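Local coordinates for hypothetical protein TM1553 (Thermotoga maritima, PDB 1VRM) that probably transfers FMN from FAD to a side chain of partner flavoproteins, at residues L21-L26 with A47-M52; S29-V34 with T186-A191; D221-K226 with E317-F322; S233-R238 with G261-T266; I250-T255 with G282-G287. All blocks are in the same frame, centred on the assembly; numbering follows the deposited sequence. Where two conformers were deposited one is given.

Contact 1. Residues L21-L26 with A47-M52; sequences LRDFAL and AILEDM
Leu49 is the bump of this contact, and Leu21 and Asp23 of the strand form the hollow that takes it. Its CG is anti to the backbone N (chi1 -175°), and the forked end enters between the two strand residues, crossing both at about a right angle. Leu49 CD1 rests 3.8 Å from Asp23 CB, and Leu49 CD2 lies 3.6 Å from Asp23 OD2. On the other side of the hollow, Leu21 CD2 meets Leu49 CD2 at 4.0 Å. Phe24 N bonds to Asp23 OD1 at 2.7 Å through the anti lone pair of that oxygen, which helps to hold the carboxylate in place beside the leucine.

One turn further along the helix the strand comes closer, and small size matters. Ala25 offers a bare methyl, with its CB 4.2 Å from Met52 CB. Leu26 then closes over the selenomethionine at position 52: Leu26 CD1 approaches Met52 CE at 4.0 Å, while Leu26 CD2 sits 3.7 Å from Met52 O. Thr56 OG1 is hydrogen-bonded to both Met52 O and Leu26 N, tying the turn just after the strand to the helix.

The short axes run 9.1 Å apart and only 17° from parallel. This is the apolar layer of a beta-beta-alpha unit, in which helix 41-58 lies lengthwise over the edge hairpin of strands 19-25 and 28-35.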
# COMPACT_ATOMS: atom_id res chain seq x y z
N LEU A 21 -8.69 12.49 -14.87
CA LEU A 21 -9.22 11.21 -15.30
C LEU A 21 -9.47 10.40 -14.01
O LEU A 21 -8.51 10.19 -13.24
CB LEU A 21 -8.25 10.48 -16.18
CG LEU A 21 -8.60 9.14 -16.86
CD1 LEU A 21 -9.84 9.27 -17.73
CD2 LEU A 21 -7.46 8.63 -17.68
N ARG A 22 -10.71 9.98 -13.77
CA ARG A 22 -11.06 9.11 -12.64
C ARG A 22 -11.54 7.78 -13.12
O ARG A 22 -12.29 7.73 -14.07
CB ARG A 22 -12.10 9.70 -11.74
CG ARG A 22 -11.66 10.95 -11.08
CD ARG A 22 -12.55 11.30 -9.99
NE ARG A 22 -12.49 12.70 -9.70
CZ ARG A 22 -12.98 13.28 -8.61
NH1 ARG A 22 -13.56 12.56 -7.66
NH2 ARG A 22 -12.89 14.60 -8.49
N ASP A 23 -11.15 6.71 -12.43
CA ASP A 23 -11.57 5.35 -12.82
C ASP A 23 -11.34 4.46 -11.58
O ASP A 23 -11.13 4.97 -10.46
CB ASP A 23 -10.79 4.85 -14.04
CG ASP A 23 -11.61 3.82 -14.90
OD1 ASP A 23 -12.23 2.86 -14.34
OD2 ASP A 23 -11.62 3.97 -16.14
N PHE A 24 -11.39 3.14 -11.81
CA PHE A 24 -11.25 2.15 -10.78
C PHE A 24 -10.09 1.24 -11.22
O PHE A 24 -10.06 0.72 -12.36
CB PHE A 24 -12.58 1.41 -10.59
CG PHE A 24 -13.65 2.32 -10.09
CD1 PHE A 24 -13.79 2.55 -8.77
CD2 PHE A 24 -14.47 3.00 -10.96
CE1 PHE A 24 -14.77 3.42 -8.26
CE2 PHE A 24 -15.45 3.90 -10.46
CZ PHE A 24 -15.57 4.11 -9.11
N ALA A 25 -9.13 1.08 -10.31
CA ALA A 25 -8.01 0.19 -10.53
C ALA A 25 -7.43 -0.08 -9.16
O ALA A 25 -7.72 0.67 -8.23
CB ALA A 25 -6.97 0.84 -11.46
N LEU A 26 -6.53 -1.05 -9.07
CA LEU A 26 -5.75 -1.32 -7.86
C LEU A 26 -6.68 -1.60 -6.67
O LEU A 26 -6.37 -1.29 -5.52
CB LEU A 26 -4.80 -0.16 -7.60
CG LEU A 26 -3.79 0.19 -8.71
CD1 LEU A 26 -3.21 1.56 -8.53
CD2 LEU A 26 -2.69 -0.90 -8.72
N ALA A 47 -2.19 6.79 -20.55
CA ALA A 47 -0.99 5.94 -20.36
C ALA A 47 -0.90 5.48 -18.92
O ALA A 47 -0.62 4.30 -18.64
CB ALA A 47 0.24 6.66 -20.71
N ILE A 48 -1.08 6.43 -18.02
CA ILE A 48 -1.00 6.14 -16.58
C ILE A 48 -2.10 5.15 -16.15
O ILE A 48 -1.84 4.15 -15.48
CB ILE A 48 -1.10 7.43 -15.76
CG1 ILE A 48 0.17 8.24 -15.88
CG2 ILE A 48 -1.40 7.08 -14.31
CD1 ILE A 48 0.09 9.62 -15.32
N LEU A 49 -3.33 5.38 -16.59
CA LEU A 49 -4.41 4.48 -16.25
C LEU A 49 -4.16 3.08 -16.78
O LEU A 49 -4.40 2.05 -16.09
CB LEU A 49 -5.74 5.00 -16.80
CG LEU A 49 -6.94 4.14 -16.35
CD1 LEU A 49 -7.12 3.99 -14.82
CD2 LEU A 49 -8.20 4.72 -17.03
N GLU A 50 -3.64 3.02 -18.00
CA GLU A 50 -3.33 1.68 -18.57
C GLU A 50 -2.32 0.96 -17.68
O GLU A 50 -2.47 -0.24 -17.41
CB GLU A 50 -2.79 1.80 -19.98
CG GLU A 50 -3.83 2.32 -20.95
CD GLU A 50 -3.24 2.52 -22.37
OE1 GLU A 50 -2.06 2.19 -22.61
OE2 GLU A 50 -4.00 3.05 -23.20
N ASP A 51 -1.29 1.66 -17.24
CA ASP A 51 -0.28 1.01 -16.36
C ASP A 51 -0.88 0.58 -15.02
O ASP A 51 -0.58 -0.49 -14.49
CB ASP A 51 0.90 1.92 -16.16
CG ASP A 51 2.10 1.19 -15.64
OD1 ASP A 51 2.52 0.24 -16.33
OD2 ASP A 51 2.65 1.58 -14.56
N MSE A 52 -1.73 1.43 -14.46
CA MSE A 52 -2.37 1.10 -13.17
C MSE A 52 -3.22 -0.17 -13.30
O MSE A 52 -3.19 -1.05 -12.42
CB MSE A 52 -3.20 2.26 -12.63
CG MSE A 52 -2.34 3.37 -12.23
SE MSE A 52 -3.56 4.90 -11.70
CE MSE A 52 -2.77 5.25 -9.89

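Contact 2. Residues S29-V34 with T186-A191; sequences SVRIVV and TGFVEA
Val33 and Phe188 face each other as a hydrogen-bonded antiparallel pair, with N...O distances of 2.9 Å from Val33 N to Phe188 O and 2.8 Å from Phe188 N to Val33 O. Arg31 and Glu190 form the next such pair, so four backbone bonds join the strands.

Above them the Phe188 ring leans back across the pair, its CG set between the backbone N and the carbonyl carbon (chi1 66°). Val33 CB lies over the ring face, 3.9 Å from its centroid, a CH-pi contact that suits a beta-branched residue; Val33 CG2 touches Phe188 CZ at 3.4 Å. The rim of the same ring stands upright on Arg31, with Phe188 CZ 4.0 Å above the centre of the Arg31 guanidinium and the two planes 90° apart. The arginine is positioned mainly from outside, where Glu20 forms a salt bridge with its NE; its ion pair with Glu190 is long and doubtful. Trp207 meets Phe188 edge-to-face.

The reverse face is apolar. Val30 CG1 packs on Ala191 CB at 3.8 Å, and Ile32 lies beside Val189. Gly187, with phi 127°, has a backbone shape that calls for glycine, and its CA makes a CA-H...O contact of 3.1 Å with Val33 O. These are neighbouring strands of the large antiparallel sheet, with helices 41-58 and 166-181 covering one face and Arg31, Val33, Phe188 and Glu190 on the other.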
# COMPACT_ATOMS: atom_id res chain seq x y z
N SER A 29 -10.55 3.32 -6.09
CA SER A 29 -10.77 4.39 -7.04
C SER A 29 -9.43 5.09 -7.24
O SER A 29 -8.63 5.20 -6.30
CB SER A 29 -11.85 5.36 -6.56
OG SER A 29 -11.53 5.77 -5.26
N VAL A 30 -9.19 5.57 -8.46
CA VAL A 30 -7.98 6.29 -8.83
C VAL A 30 -8.34 7.62 -9.47
O VAL A 30 -9.42 7.75 -10.06
CB VAL A 30 -7.05 5.46 -9.75
CG1 VAL A 30 -6.70 4.13 -9.10
CG2 VAL A 30 -7.67 5.21 -11.09
N ARG A 31 -7.45 8.59 -9.34
CA ARG A 31 -7.63 9.92 -9.88
C ARG A 31 -6.28 10.36 -10.42
O ARG A 31 -5.24 10.25 -9.73
CB ARG A 31 -8.15 10.83 -8.80
CG ARG A 31 -8.35 12.25 -9.17
CD ARG A 31 -8.84 12.89 -7.90
NE ARG A 31 -9.18 14.26 -8.13
CZ ARG A 31 -9.29 15.16 -7.19
NH1 ARG A 31 -9.04 14.85 -5.92
NH2 ARG A 31 -9.61 16.40 -7.54
N ILE A 32 -6.27 10.81 -11.65
CA ILE A 32 -5.04 11.19 -12.30
C ILE A 32 -5.21 12.66 -12.72
O ILE A 32 -6.15 12.96 -13.43
CB ILE A 32 -4.81 10.31 -13.53
CG1 ILE A 32 -4.70 8.81 -13.18
CG2 ILE A 32 -3.56 10.77 -14.30
CD1 ILE A 32 -5.12 7.90 -14.31
N VAL A 33 -4.35 13.55 -12.26
CA VAL A 33 -4.53 14.99 -12.49
C VAL A 33 -3.20 15.47 -13.05
O VAL A 33 -2.15 15.33 -12.41
CB VAL A 33 -4.86 15.73 -11.23
CG1 VAL A 33 -4.79 17.22 -11.45
CG2 VAL A 33 -6.21 15.28 -10.71
N VAL A 34 -3.24 15.96 -14.28
CA VAL A 34 -2.02 16.22 -15.04
C VAL A 34 -2.15 17.48 -15.86
O VAL A 34 -3.18 17.76 -16.45
CB VAL A 34 -1.51 14.97 -15.83
CG1 VAL A 34 -2.45 14.57 -16.93
CG2 VAL A 34 -0.08 15.18 -16.29
N THR A 186 3.21 18.55 -14.48
CA THR A 186 2.81 18.76 -13.12
C THR A 186 1.47 18.04 -12.86
O THR A 186 0.79 17.60 -13.79
CB THR A 186 2.73 20.24 -12.74
OG1 THR A 186 1.65 20.87 -13.41
CG2 THR A 186 4.08 20.97 -13.09
N GLY A 187 1.12 17.94 -11.58
CA GLY A 187 -0.08 17.23 -11.14
C GLY A 187 0.22 16.18 -10.08
O GLY A 187 1.21 16.26 -9.33
N PHE A 188 -0.72 15.25 -9.96
CA PHE A 188 -0.63 14.22 -8.94
C PHE A 188 -1.44 13.02 -9.38
O PHE A 188 -2.29 13.11 -10.29
CB PHE A 188 -1.12 14.71 -7.57
CG PHE A 188 -2.57 15.03 -7.54
CD1 PHE A 188 -3.50 14.03 -7.22
CD2 PHE A 188 -3.02 16.33 -7.77
CE1 PHE A 188 -4.83 14.30 -7.21
CE2 PHE A 188 -4.35 16.62 -7.73
CZ PHE A 188 -5.25 15.59 -7.45
N VAL A 189 -1.12 11.88 -8.79
CA VAL A 189 -1.93 10.69 -8.97
C VAL A 189 -2.35 10.18 -7.60
O VAL A 189 -1.54 10.23 -6.67
CB VAL A 189 -1.17 9.59 -9.68
CG1 VAL A 189 -2.09 8.41 -9.99
CG2 VAL A 189 -0.51 10.11 -10.96
N GLU A 190 -3.56 9.67 -7.52
CA GLU A 190 -4.13 9.20 -6.25
C GLU A 190 -4.73 7.83 -6.50
O GLU A 190 -5.32 7.59 -7.56
CB GLU A 190 -5.21 10.18 -5.80
CG GLU A 190 -5.78 9.93 -4.46
CD GLU A 190 -6.79 11.00 -4.07
OE1 GLU A 190 -6.95 11.98 -4.83
OE2 GLU A 190 -7.43 10.84 -3.01
N ALA A 191 -4.56 6.96 -5.52
CA ALA A 191 -5.22 5.65 -5.54
C ALA A 191 -5.61 5.35 -4.12
O ALA A 191 -4.76 5.27 -3.24
CB ALA A 191 -4.33 4.59 -6.11

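Contact 3. Residues D221-K226 with E317-F322; sequences DYIYLK and ETFKLF
Phe319 reaches across to Asp221 and Ile223 with the far end of its ring. From CB, CG is set anti to the backbone N (chi1 -169°), and the ring continues from there. Phe319 CD1 lies at the limit of contact with Asp221 OD2, 4.1 Å away. CE1 comes nearer, with Asp221 OD2 at 3.4 Å from Phe319 CE1 in the ring plane. A carboxylate oxygen at the C-H rim of an aromatic ring is electrostatically favourable, and the two side chains meet tip to tip. Phe319 CZ, at the end, lies 3.7 Å from Ile223 CG2. Along the other edge CE2 comes loosely near the backbone O of Thr266. Glu323 brings a second negative charge close to Asp221 OD2, which may raise the affinity of one of the two for a proton.

Phe322 follows one turn later and supplies both backbone and ring. Phe322 O accepts Tyr224 N at 2.8 Å, takes a CA-H contact from Ile223 CA at 3.2 Å, and lies in the plane of the Tyr224 ring at its edge, 3.5 Å from Tyr224 CD1. Phe322 CD1 touches Leu225 CD2 at 3.7 Å, the leucine methyl meeting the ring at CD1 and CE1.

Strand 219-225 pairs on its other side with strand 207-212. Ile223, Leu225, Phe319 and Phe322 all touch Ile268 of strand 262-269, and Leu305 of strand 303-308 touches Asp221 and Phe319. The short C-terminal helix 317-320 thus fits between the two-stranded sheet and the large one.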
# COMPACT_ATOMS: atom_id res chain seq x y z
N ASP A 221 -6.47 17.18 9.36
CA ASP A 221 -5.22 17.93 9.19
C ASP A 221 -5.03 18.19 7.70
O ASP A 221 -5.58 17.43 6.88
CB ASP A 221 -4.07 17.09 9.73
CG ASP A 221 -2.81 17.91 10.06
OD1 ASP A 221 -2.80 19.19 10.01
OD2 ASP A 221 -1.79 17.24 10.36
N TYR A 222 -4.29 19.25 7.37
CA TYR A 222 -3.87 19.53 6.00
C TYR A 222 -2.37 19.52 5.88
O TYR A 222 -1.69 20.09 6.73
CB TYR A 222 -4.38 20.86 5.52
CG TYR A 222 -5.86 20.88 5.23
CD1 TYR A 222 -6.36 20.34 4.05
CD2 TYR A 222 -6.75 21.39 6.15
CE1 TYR A 222 -7.72 20.34 3.77
CE2 TYR A 222 -8.11 21.39 5.88
CZ TYR A 222 -8.57 20.88 4.70
OH TYR A 222 -9.92 20.89 4.45
N ILE A 223 -1.89 18.85 4.84
CA ILE A 223 -0.50 18.91 4.53
C ILE A 223 -0.27 19.49 3.15
O ILE A 223 -1.17 19.56 2.33
CB ILE A 223 0.20 17.54 4.67
CG1 ILE A 223 -0.42 16.52 3.72
CG2 ILE A 223 0.07 17.06 6.11
CD1 ILE A 223 0.47 15.34 3.42
N TYR A 224 0.96 19.94 2.97
CA TYR A 224 1.35 20.70 1.78
C TYR A 224 2.52 19.99 1.17
O TYR A 224 3.55 19.86 1.79
CB TYR A 224 1.71 22.13 2.20
CG TYR A 224 0.51 22.85 2.75
CD1 TYR A 224 0.11 22.66 4.07
CD2 TYR A 224 -0.21 23.73 1.97
CE1 TYR A 224 -1.01 23.32 4.58
CE2 TYR A 224 -1.30 24.37 2.46
CZ TYR A 224 -1.70 24.18 3.76
OH TYR A 224 -2.81 24.84 4.23
N LEU A 225 2.37 19.48 -0.04
CA LEU A 225 3.44 18.73 -0.72
C LEU A 225 3.72 19.31 -2.11
O LEU A 225 2.83 19.34 -2.99
CB LEU A 225 3.11 17.24 -0.88
CG LEU A 225 2.96 16.38 0.36
CD1 LEU A 225 2.60 14.95 -0.07
CD2 LEU A 225 4.23 16.36 1.16
N LYS A 226 4.94 19.77 -2.30
CA LYS A 226 5.43 20.08 -3.65
C LYS A 226 6.04 18.88 -4.36
O LYS A 226 6.26 18.94 -5.54
CB LYS A 226 6.41 21.27 -3.70
CG LYS A 226 5.83 22.66 -3.42
CD LYS A 226 6.89 23.81 -3.59
CE LYS A 226 7.40 23.94 -5.05
NZ LYS A 226 8.03 25.34 -5.34
N GLU A 317 7.44 15.22 14.93
CA GLU A 317 7.78 16.60 14.68
C GLU A 317 8.05 16.84 13.18
O GLU A 317 7.78 17.90 12.63
CB GLU A 317 8.99 17.00 15.52
CG GLU A 317 8.70 17.02 17.00
CD GLU A 317 7.62 18.02 17.38
OE1 GLU A 317 7.57 19.14 16.79
OE2 GLU A 317 6.82 17.68 18.27
N THR A 318 8.60 15.84 12.50
CA THR A 318 8.86 15.95 11.07
C THR A 318 7.54 16.10 10.30
O THR A 318 7.47 16.82 9.32
CB THR A 318 9.69 14.74 10.51
OG1 THR A 318 9.14 13.47 10.89
CG2 THR A 318 11.15 14.87 10.99
N PHE A 319 6.49 15.39 10.70
CA PHE A 319 5.19 15.50 10.05
C PHE A 319 4.70 16.96 10.11
O PHE A 319 4.20 17.49 9.11
CB PHE A 319 4.16 14.52 10.71
CG PHE A 319 2.89 14.40 9.93
CD1 PHE A 319 1.85 15.29 10.10
CD2 PHE A 319 2.75 13.41 8.94
CE1 PHE A 319 0.67 15.16 9.31
CE2 PHE A 319 1.56 13.31 8.20
CZ PHE A 319 0.55 14.18 8.41
N LYS A 320 4.88 17.59 11.27
CA LYS A 320 4.42 18.95 11.51
C LYS A 320 5.04 19.92 10.52
O LYS A 320 4.43 20.93 10.18
CB LYS A 320 4.72 19.39 12.96
CG LYS A 320 4.11 18.42 14.01
CD LYS A 320 4.23 18.94 15.45
CE LYS A 320 3.78 17.94 16.48
NZ LYS A 320 4.14 18.43 17.86
N LEU A 321 6.24 19.61 10.01
CA LEU A 321 6.87 20.49 9.04
C LEU A 321 6.03 20.68 7.77
O LEU A 321 6.20 21.66 7.06
CB LEU A 321 8.25 19.97 8.65
CG LEU A 321 9.28 19.89 9.77
CD1 LEU A 321 10.61 19.23 9.32
CD2 LEU A 321 9.50 21.28 10.37
N PHE A 322 5.20 19.67 7.45
CA PHE A 322 4.39 19.65 6.22
C PHE A 322 3.00 20.24 6.41
O PHE A 322 2.24 20.30 5.48
CB PHE A 322 4.30 18.22 5.71
CG PHE A 322 5.62 17.66 5.32
CD1 PHE A 322 6.10 17.83 4.02
CD2 PHE A 322 6.39 16.97 6.23
CE1 PHE A 322 7.30 17.28 3.66
CE2 PHE A 322 7.60 16.47 5.89
CZ PHE A 322 8.08 16.64 4.61

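Contact 4. Residues S233-R238 with G261-T266; sequences SGDYER and GVWSVT
Ser233 and Val265 exchange two backbone hydrogen bonds of 2.9 Å, Ser233 N to Val265 O and Val265 N to Ser233 O. Two residues on, Asp235 N gives a third bond to Trp263 O at 3.0 Å. Between them Gly234 faces Ser264, and Gly234 N turns instead to Glu237 OE2 at 2.8 Å, a bond that ties the type I turn 234-237 back onto itself.

A water links the two segments, 2.8 Å from Tyr236 OH and 3.0 Å from Ser264 OG. The Tyr236 ring lies over Gly234, whose CA is 3.9 Å from the plane of the Tyr236 ring. A residue without a side chain leaves room for that ring.

Asp235 and Trp263 lie side by side, Asp235 OD2 3.4 Å from Trp263 CD1, their planes 34° apart. Arg215 joins both, by a salt bridge to Asp235 OD2 and a cation-pi contact with the indole. Trp263 and Ser264 together face Val307 in a classic beta bulge.

Ser279 OG bonds to Ser233 OG, and an unidentified molecule, probably from the crystallisation liquor, is hydrogen-bonded to Glu237 OE2. Hydroxyl and carboxylate groups gathered at this strand end may mark a polar pocket.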
# COMPACT_ATOMS: atom_id res chain seq x y z
N SER A 233 -2.97 4.03 5.84
CA SER A 233 -3.60 2.73 6.10
C SER A 233 -4.61 2.97 7.20
O SER A 233 -4.33 3.59 8.20
CB SER A 233 -2.60 1.68 6.57
OG SER A 233 -1.75 1.31 5.52
N GLY A 234 -5.78 2.37 7.07
CA GLY A 234 -6.84 2.59 8.04
C GLY A 234 -7.70 1.36 8.20
O GLY A 234 -7.74 0.48 7.34
N ASP A 235 -8.45 1.36 9.29
CA ASP A 235 -9.39 0.27 9.55
C ASP A 235 -10.73 0.46 8.87
O ASP A 235 -11.66 -0.29 9.12
CB ASP A 235 -9.55 0.06 11.05
CG ASP A 235 -10.42 1.09 11.71
OD1 ASP A 235 -10.78 2.09 11.10
OD2 ASP A 235 -10.77 0.87 12.89
N TYR A 236 -10.82 1.41 7.97
CA TYR A 236 -12.04 1.68 7.24
C TYR A 236 -11.88 1.35 5.76
O TYR A 236 -12.82 1.54 5.01
CB TYR A 236 -12.43 3.14 7.44
CG TYR A 236 -11.30 4.11 7.11
CD1 TYR A 236 -10.97 4.42 5.78
CD2 TYR A 236 -10.52 4.67 8.10
CE1 TYR A 236 -9.91 5.28 5.45
CE2 TYR A 236 -9.46 5.55 7.78
CZ TYR A 236 -9.16 5.85 6.48
OH TYR A 236 -8.12 6.72 6.20
N GLU A 237 -10.69 0.91 5.33
CA GLU A 237 -10.43 0.68 3.89
C GLU A 237 -11.16 -0.57 3.39
O GLU A 237 -11.79 -0.54 2.33
CB GLU A 237 -8.94 0.49 3.60
CG GLU A 237 -8.04 1.65 3.92
CD GLU A 237 -6.60 1.26 3.65
OE1 GLU A 237 -6.20 1.22 2.45
OE2 GLU A 237 -5.89 0.94 4.63
N ARG A 238 -11.01 -1.67 4.12
CA ARG A 238 -11.59 -2.95 3.71
C ARG A 238 -11.94 -3.70 4.99
O ARG A 238 -11.04 -4.21 5.67
CB ARG A 238 -10.57 -3.70 2.86
CG ARG A 238 -11.06 -5.01 2.27
N GLY A 261 -6.21 -1.27 18.08
CA GLY A 261 -5.66 -0.15 18.82
C GLY A 261 -5.41 1.10 18.00
O GLY A 261 -5.09 2.15 18.56
N VAL A 262 -5.64 1.01 16.69
CA VAL A 262 -5.27 2.07 15.74
C VAL A 262 -6.36 2.26 14.69
O VAL A 262 -6.89 1.28 14.14
CB VAL A 262 -3.92 1.72 15.01
CG1 VAL A 262 -3.50 2.89 14.10
CG2 VAL A 262 -2.84 1.39 15.99
N TRP A 263 -6.76 3.50 14.41
CA TRP A 263 -7.73 3.79 13.39
C TRP A 263 -7.08 4.11 12.04
O TRP A 263 -7.54 3.66 10.97
CB TRP A 263 -8.68 4.89 13.81
CG TRP A 263 -9.70 4.46 14.86
CD1 TRP A 263 -10.01 3.19 15.25
CD2 TRP A 263 -10.59 5.33 15.59
NE1 TRP A 263 -11.02 3.22 16.21
CE2 TRP A 263 -11.39 4.52 16.41
CE3 TRP A 263 -10.79 6.70 15.59
CZ2 TRP A 263 -12.38 5.06 17.25
CZ3 TRP A 263 -11.78 7.23 16.44
CH2 TRP A 263 -12.53 6.41 17.25
N SER A 264 -6.01 4.90 12.07
CA SER A 264 -5.26 5.15 10.82
C SER A 264 -3.83 5.58 11.05
O SER A 264 -3.47 6.06 12.13
CB SER A 264 -5.95 6.17 9.95
OG SER A 264 -5.96 7.44 10.55
N VAL A 265 -3.00 5.35 10.04
CA VAL A 265 -1.63 5.85 10.06
C VAL A 265 -1.38 6.44 8.67
O VAL A 265 -1.65 5.78 7.67
CB VAL A 265 -0.60 4.72 10.28
CG1 VAL A 265 0.83 5.24 10.06
CG2 VAL A 265 -0.76 4.06 11.67
N THR A 266 -0.87 7.67 8.66
CA THR A 266 -0.58 8.43 7.44
C THR A 266 0.91 8.71 7.42
O THR A 266 1.47 9.16 8.44
CB THR A 266 -1.33 9.81 7.44
OG1 THR A 266 -2.78 9.60 7.49
CG2 THR A 266 -0.94 10.60 6.25
O HOH W 1 -7.32 8.60 8.16

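Contact 5. Residues I250-T255 with G282-G287; sequences ILDPST and GFVMAG
Ile250 lays its CD1 methyl squarely over the Phe283 ring, with Ile250 CD1 3.7 Å from the ring centroid and only 4° off the ring normal. CG1 stands anti to the carbonyl carbon (chi1 -49°), and an extended chi2 of 171° then carries CD1 onto the ring in a CH-pi contact. The second branch, CG2, touches the rim of the same ring, with Ile250 CG2 3.6 Å from Phe283 CD1, and also meets Val284 CG2 at 3.9 Å. One beta-branched side chain thus straddles two successive helix residues.

Besides Ile250, the methyls of Val284 meet Leu251, Asp252 and Pro253. Val284 CG2 lies 3.7 Å from Leu251 O. Val284 CG1 packs against the carboxylate of Asp252, 3.8 Å from Asp252 CG, and sits more loosely at Pro253 CD. A valine suits this place, since a short forked side chain lets the loop backbone come close, with Asp252 CA and Val284 CA 5.7 Å apart.

The loop holds its own shape. The bond from Ser254 N to Asp252 OD1, 2.9 Å long, makes an Asx turn; Ser254 OG adds a second bond of 2.8 Å to Asp252 OD1 from the same face of the carboxylate plane. Asp252 O receives Thr255 N. Pro253, with its fixed phi, fits the second position of this turn. Asp252 OD2 makes a salt bridge to Lys288, further along the helix.

Behind the loop, Leu251 turns to helix 108-114. Its O is hydrogen-bonded to an unidentified molecule, probably from the crystallisation liquor, which hints that the loop may line a pocket. The motif itself is an Asx turn packed on helix 272-296.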
# COMPACT_ATOMS: atom_id res chain seq x y z
N ILE A 250 -6.11 -5.35 7.57
CA ILE A 250 -4.71 -5.11 8.00
C ILE A 250 -4.41 -6.06 9.15
O ILE A 250 -4.50 -5.76 10.34
CB ILE A 250 -4.41 -3.67 8.39
CG1 ILE A 250 -4.90 -2.72 7.30
CG2 ILE A 250 -2.88 -3.50 8.61
CD1 ILE A 250 -4.84 -1.25 7.70
N LEU A 251 -3.99 -7.26 8.75
CA LEU A 251 -3.66 -8.30 9.73
C LEU A 251 -2.28 -8.08 10.32
O LEU A 251 -1.35 -7.65 9.63
CB LEU A 251 -3.75 -9.68 9.06
CG LEU A 251 -5.06 -10.02 8.36
CD1 LEU A 251 -5.07 -11.46 7.74
CD2 LEU A 251 -6.25 -9.91 9.26
N ASP A 252 -2.16 -8.35 11.60
CA ASP A 252 -0.85 -8.48 12.26
C ASP A 252 -0.27 -9.85 11.84
O ASP A 252 -0.78 -10.89 12.21
CB ASP A 252 -1.03 -8.37 13.76
CG ASP A 252 0.30 -8.40 14.50
OD1 ASP A 252 1.31 -8.91 13.93
OD2 ASP A 252 0.31 -7.93 15.67
N PRO A 253 0.82 -9.83 11.04
CA PRO A 253 1.32 -11.13 10.60
C PRO A 253 1.81 -12.07 11.69
O PRO A 253 1.92 -13.28 11.42
CB PRO A 253 2.49 -10.76 9.67
CG PRO A 253 2.14 -9.40 9.19
CD PRO A 253 1.58 -8.75 10.40
N SER A 254 2.05 -11.54 12.89
CA SER A 254 2.54 -12.38 14.00
C SER A 254 1.38 -13.03 14.74
O SER A 254 1.60 -14.00 15.45
CB SER A 254 3.41 -11.56 14.96
OG SER A 254 2.62 -10.60 15.67
N THR A 255 0.15 -12.50 14.61
CA THR A 255 -1.00 -13.05 15.33
C THR A 255 -2.06 -13.67 14.42
O THR A 255 -2.82 -14.54 14.85
CB THR A 255 -1.72 -11.99 16.16
OG1 THR A 255 -2.48 -11.11 15.33
CG2 THR A 255 -0.70 -11.23 16.98
N GLY A 282 3.40 0.55 10.10
CA GLY A 282 3.12 1.46 11.23
C GLY A 282 1.77 1.19 11.85
O GLY A 282 1.60 1.27 13.09
N PHE A 283 0.78 0.89 11.03
CA PHE A 283 -0.56 0.53 11.54
C PHE A 283 -0.46 -0.68 12.49
O PHE A 283 -0.99 -0.68 13.57
CB PHE A 283 -1.48 0.20 10.40
CG PHE A 283 -2.92 0.03 10.82
CD1 PHE A 283 -3.34 -1.19 11.35
CD2 PHE A 283 -3.83 1.05 10.69
CE1 PHE A 283 -4.67 -1.38 11.73
CE2 PHE A 283 -5.16 0.88 11.09
CZ PHE A 283 -5.57 -0.35 11.60
N VAL A 284 0.23 -1.72 12.04
CA VAL A 284 0.42 -2.92 12.84
C VAL A 284 1.23 -2.66 14.10
O VAL A 284 0.95 -3.23 15.13
CB VAL A 284 1.09 -4.03 12.01
CG1 VAL A 284 1.54 -5.20 12.90
CG2 VAL A 284 0.20 -4.46 10.81
N MSE A 285 2.27 -1.85 14.02
CA MSE A 285 3.16 -1.65 15.16
C MSE A 285 2.61 -0.65 16.18
O MSE A 285 3.00 -0.68 17.35
CB MSE A 285 4.51 -1.19 14.64
CG MSE A 285 5.23 -2.29 13.92
SE MSE A 285 6.97 -1.68 13.25
CE MSE A 285 7.93 -1.85 15.10
N ALA A 286 1.78 0.28 15.72
CA ALA A 286 1.38 1.42 16.59
C ALA A 286 0.40 1.00 17.70
O ALA A 286 0.24 1.71 18.70
CB ALA A 286 0.79 2.53 15.79
N GLY A 287 -0.28 -0.12 17.52
CA GLY A 287 -1.17 -0.59 18.57
C GLY A 287 -0.41 -1.23 19.72
O GLY A 287 -1.01 -1.50 20.75

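Overall arrangement
From the N terminus, contact 1 first closes the short loop from strand 19-25 to helix 41-58. Contact 2 opens inside it at strand 28-35 and closes much later at strand 186-191, so the two cross and bind one helix and three strands at one end of the large sheet. Contact 3 then opens at 221-226 and closes only at 317-322, bringing the C-terminal helix onto the two-stranded sheet. Contacts 4 and 5 are nested within that loop and cross each other, joining the other half of the large sheet to helix 272-296 and the loop 250-255. Contact 5 lies across the chain's centre from contacts 1 and 2.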